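Long-range contact in glycosyltransferase (Streptomyces halstedii, PDB 3WAD), which belongs to the GT-B clan of glycosyltransferases, two-domain enzymes, and resembles the erythromycin biosynthesis protein CIII family: residues H29-Q41 with G47-I59. Residues are numbered along the deposited sequence; the frame is centred on the assembly and turned at random.
Sequences HEVHIASHPDNVQ and GLTAVPVGNDLNI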
# COMPACT_ATOMS: atom_id res chain seq x y z
N HIS B 29 -2.97 -12.16 4.01
CA HIS B 29 -4.29 -12.38 3.56
C HIS B 29 -4.46 -11.78 2.20
O HIS B 29 -3.70 -10.89 1.84
CB HIS B 29 -5.19 -11.76 4.61
CG HIS B 29 -4.84 -12.23 5.99
ND1 HIS B 29 -5.11 -13.52 6.41
CD2 HIS B 29 -4.21 -11.61 7.02
CE1 HIS B 29 -4.67 -13.67 7.65
NE2 HIS B 29 -4.14 -12.52 8.05
N GLU B 30 -5.50 -12.22 1.48
CA GLU B 30 -5.84 -11.75 0.14
C GLU B 30 -6.96 -10.72 0.31
O GLU B 30 -8.04 -11.06 0.82
CB GLU B 30 -6.45 -12.84 -0.72
CG GLU B 30 -5.61 -14.06 -0.91
CD GLU B 30 -4.62 -13.89 -2.03
OE1 GLU B 30 -3.42 -14.19 -1.81
OE2 GLU B 30 -5.03 -13.44 -3.13
N VAL B 31 -6.71 -9.48 -0.11
CA VAL B 31 -7.66 -8.38 0.16
C VAL B 31 -8.15 -7.83 -1.17
O VAL B 31 -7.36 -7.52 -2.04
CB VAL B 31 -6.93 -7.30 0.91
CG1 VAL B 31 -7.86 -6.11 1.23
CG2 VAL B 31 -6.34 -7.88 2.22
N HIS B 32 -9.45 -7.81 -1.34
CA HIS B 32 -10.08 -7.13 -2.45
C HIS B 32 -10.76 -5.83 -1.95
O HIS B 32 -11.53 -5.86 -0.94
CB HIS B 32 -11.15 -8.04 -3.13
CG HIS B 32 -10.57 -9.16 -3.95
ND1 HIS B 32 -11.35 -10.17 -4.47
CD2 HIS B 32 -9.31 -9.42 -4.34
CE1 HIS B 32 -10.59 -10.99 -5.18
NE2 HIS B 32 -9.34 -10.58 -5.08
N ILE B 33 -10.56 -4.73 -2.68
CA ILE B 33 -11.29 -3.48 -2.36
C ILE B 33 -12.37 -3.28 -3.41
O ILE B 33 -12.06 -2.99 -4.62
CB ILE B 33 -10.37 -2.15 -2.28
CG1 ILE B 33 -9.04 -2.43 -1.55
CG2 ILE B 33 -11.19 -0.89 -1.77
CD1 ILE B 33 -9.21 -2.82 -0.01
N ALA B 34 -13.62 -3.41 -2.99
CA ALA B 34 -14.69 -3.30 -3.97
C ALA B 34 -15.25 -1.92 -3.80
O ALA B 34 -15.56 -1.53 -2.67
CB ALA B 34 -15.79 -4.39 -3.68
N SER B 35 -15.46 -1.22 -4.91
CA SER B 35 -16.02 0.12 -4.89
C SER B 35 -16.56 0.39 -6.29
O SER B 35 -16.30 -0.43 -7.24
CB SER B 35 -14.93 1.12 -4.44
OG SER B 35 -15.40 2.43 -4.15
N HIS B 36 -17.34 1.45 -6.44
CA HIS B 36 -17.76 1.90 -7.78
C HIS B 36 -16.58 2.14 -8.72
O HIS B 36 -15.46 2.40 -8.28
CB HIS B 36 -18.67 3.14 -7.75
CG HIS B 36 -19.75 3.09 -6.70
ND1 HIS B 36 -19.51 3.34 -5.36
CD2 HIS B 36 -21.09 2.88 -6.80
CE1 HIS B 36 -20.64 3.27 -4.69
NE2 HIS B 36 -21.62 3.01 -5.53
N PRO B 37 -16.82 2.03 -10.03
CA PRO B 37 -15.73 2.15 -11.03
C PRO B 37 -14.94 3.44 -10.91
O PRO B 37 -13.69 3.42 -11.07
CB PRO B 37 -16.47 2.06 -12.38
CG PRO B 37 -17.74 1.28 -12.09
CD PRO B 37 -18.08 1.55 -10.63
N ASP B 38 -15.62 4.54 -10.55
CA ASP B 38 -14.93 5.80 -10.39
C ASP B 38 -13.99 5.85 -9.19
O ASP B 38 -13.28 6.83 -9.03
CB ASP B 38 -15.89 7.05 -10.40
CG ASP B 38 -17.05 6.94 -9.43
OD1 ASP B 38 -17.57 5.84 -9.13
OD2 ASP B 38 -17.47 8.00 -8.94
N ASN B 39 -13.96 4.82 -8.34
CA ASN B 39 -12.99 4.86 -7.25
C ASN B 39 -11.79 3.98 -7.63
O ASN B 39 -10.87 3.89 -6.87
CB ASN B 39 -13.59 4.35 -5.91
CG ASN B 39 -12.92 4.97 -4.67
OD1 ASN B 39 -12.28 5.99 -4.74
ND2 ASN B 39 -13.13 4.34 -3.51
N VAL B 40 -11.78 3.37 -8.81
CA VAL B 40 -10.69 2.46 -9.14
C VAL B 40 -9.32 3.11 -9.19
O VAL B 40 -8.32 2.62 -8.66
CB VAL B 40 -11.02 1.62 -10.40
CG1 VAL B 40 -9.69 1.02 -11.04
CG2 VAL B 40 -12.08 0.50 -10.05
N GLN B 41 -9.24 4.28 -9.78
CA GLN B 41 -7.96 4.88 -9.84
C GLN B 41 -7.37 5.16 -8.44
O GLN B 41 -6.10 5.04 -8.23
CB GLN B 41 -8.05 6.21 -10.63
CG GLN B 41 -6.68 6.92 -10.71
CD GLN B 41 -5.70 6.09 -11.46
OE1 GLN B 41 -6.01 5.61 -12.54
NE2 GLN B 41 -4.50 5.87 -10.89
N GLY B 47 -2.03 1.42 -3.88
CA GLY B 47 -1.34 0.15 -3.99
C GLY B 47 -2.19 -1.09 -3.79
O GLY B 47 -1.61 -2.15 -3.55
N LEU B 48 -3.52 -1.01 -3.94
CA LEU B 48 -4.38 -2.12 -3.55
C LEU B 48 -5.14 -2.67 -4.77
O LEU B 48 -5.05 -2.09 -5.86
CB LEU B 48 -5.37 -1.68 -2.43
CG LEU B 48 -4.74 -1.21 -1.15
CD1 LEU B 48 -5.65 -0.44 -0.13
CD2 LEU B 48 -4.03 -2.47 -0.46
N THR B 49 -5.90 -3.76 -4.59
CA THR B 49 -6.56 -4.45 -5.70
C THR B 49 -7.99 -4.06 -5.72
O THR B 49 -8.69 -4.24 -4.73
CB THR B 49 -6.46 -5.96 -5.51
OG1 THR B 49 -5.09 -6.30 -5.52
CG2 THR B 49 -7.08 -6.75 -6.62
N ALA B 50 -8.42 -3.48 -6.84
CA ALA B 50 -9.73 -2.96 -6.97
C ALA B 50 -10.62 -3.97 -7.63
O ALA B 50 -10.24 -4.60 -8.66
CB ALA B 50 -9.68 -1.69 -7.82
N VAL B 51 -11.84 -4.09 -7.10
CA VAL B 51 -12.87 -4.91 -7.69
C VAL B 51 -14.07 -3.99 -7.96
O VAL B 51 -14.80 -3.66 -7.05
CB VAL B 51 -13.23 -6.10 -6.71
CG1 VAL B 51 -14.28 -7.04 -7.28
CG2 VAL B 51 -11.97 -6.84 -6.32
N PRO B 52 -14.21 -3.52 -9.21
CA PRO B 52 -15.26 -2.54 -9.52
C PRO B 52 -16.65 -3.18 -9.40
O PRO B 52 -16.85 -4.33 -9.87
CB PRO B 52 -15.01 -2.16 -10.98
CG PRO B 52 -13.58 -2.67 -11.30
CD PRO B 52 -13.26 -3.77 -10.32
N VAL B 53 -17.60 -2.46 -8.80
CA VAL B 53 -18.97 -2.97 -8.60
C VAL B 53 -19.96 -1.85 -8.87
O VAL B 53 -19.74 -0.70 -8.50
CB VAL B 53 -19.12 -3.57 -7.14
CG1 VAL B 53 -18.48 -4.90 -7.04
CG2 VAL B 53 -18.52 -2.67 -6.00
N GLY B 54 -21.08 -2.15 -9.52
CA GLY B 54 -22.06 -1.11 -9.83
C GLY B 54 -21.57 -0.11 -10.86
O GLY B 54 -20.58 -0.37 -11.56
N ASN B 55 -22.27 1.02 -10.98
CA ASN B 55 -22.00 2.06 -12.00
C ASN B 55 -21.32 3.19 -11.29
O ASN B 55 -21.40 3.21 -10.05
CB ASN B 55 -23.28 2.56 -12.67
CG ASN B 55 -24.10 1.41 -13.35
OD1 ASN B 55 -25.29 1.20 -13.04
ND2 ASN B 55 -23.48 0.68 -14.26
N ASP B 56 -20.64 4.07 -12.03
CA ASP B 56 -19.98 5.23 -11.42
C ASP B 56 -20.97 5.88 -10.45
O ASP B 56 -22.16 6.07 -10.80
CB ASP B 56 -19.60 6.31 -12.47
CG ASP B 56 -18.32 5.93 -13.33
OD1 ASP B 56 -17.68 4.84 -13.18
OD2 ASP B 56 -17.94 6.76 -14.17
N LEU B 57 -20.50 6.22 -9.26
CA LEU B 57 -21.32 6.95 -8.30
C LEU B 57 -21.33 8.44 -8.63
O LEU B 57 -22.39 9.07 -8.62
CB LEU B 57 -20.86 6.73 -6.83
CG LEU B 57 -21.58 7.53 -5.74
CD1 LEU B 57 -23.06 7.04 -5.75
CD2 LEU B 57 -20.95 7.30 -4.34
N ASN B 58 -20.14 9.00 -8.88
CA ASN B 58 -19.94 10.45 -9.12
C ASN B 58 -20.48 11.34 -8.02
O ASN B 58 -21.16 12.30 -8.35
CB ASN B 58 -20.59 10.82 -10.46
CG ASN B 58 -19.86 10.19 -11.61
OD1 ASN B 58 -20.46 9.53 -12.45
ND2 ASN B 58 -18.51 10.30 -11.60
N ILE B 59 -20.15 11.07 -6.74
CA ILE B 59 -20.92 11.63 -5.59
C ILE B 59 -20.66 13.11 -5.47
O ILE B 59 -21.30 13.79 -4.63
CB ILE B 59 -20.58 11.17 -4.07
CG1 ILE B 59 -19.22 10.48 -3.90
CG2 ILE B 59 -21.81 10.67 -3.27
CD1 ILE B 59 -18.05 11.44 -3.65
O HOH W 1 -5.97 -4.92 -2.06
O HOH W 2 -5.31 -8.90 -3.68
O HOH W 3 -17.87 9.16 -6.57
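The carboxylate of D38 grips the loop that follows strand 49-52: OD1 takes the backbone N of L57 at 3.0 Å, and OD2 takes N of N58 at 2.9 Å. Both amides come from above the carboxylate plane, and a water 2.7 Å from D38 OD2 passes the link on to N of I59. With chi1 at 52°, D38 CG sits between its own N and carbonyl carbon, turned to the loop. Beside it, L57 CB lies over the centre of the H36 ring in a CH-pi contact, 7° off the normal, while the carbonyl oxygen of N55 meets the ring edge 3.3 Å from H36 CD2. Upstream the strands pair in parallel, I33 O accepting N of V51 at 2.7 Å; V40 CG2, from the helix between them, packs on P52 CG at 3.7 Å and on A50 CB. At the far end two waters join V31 O to T49. This is one beta-alpha-beta unit of the Rossmann-like N-terminal domain, and T49 and A50 continue the sheet into the second subunit. The two amides and the water probably stabilise D38 as an anion, offsetting D56, whose OD1 lies 4.2 Å from D38 OD1.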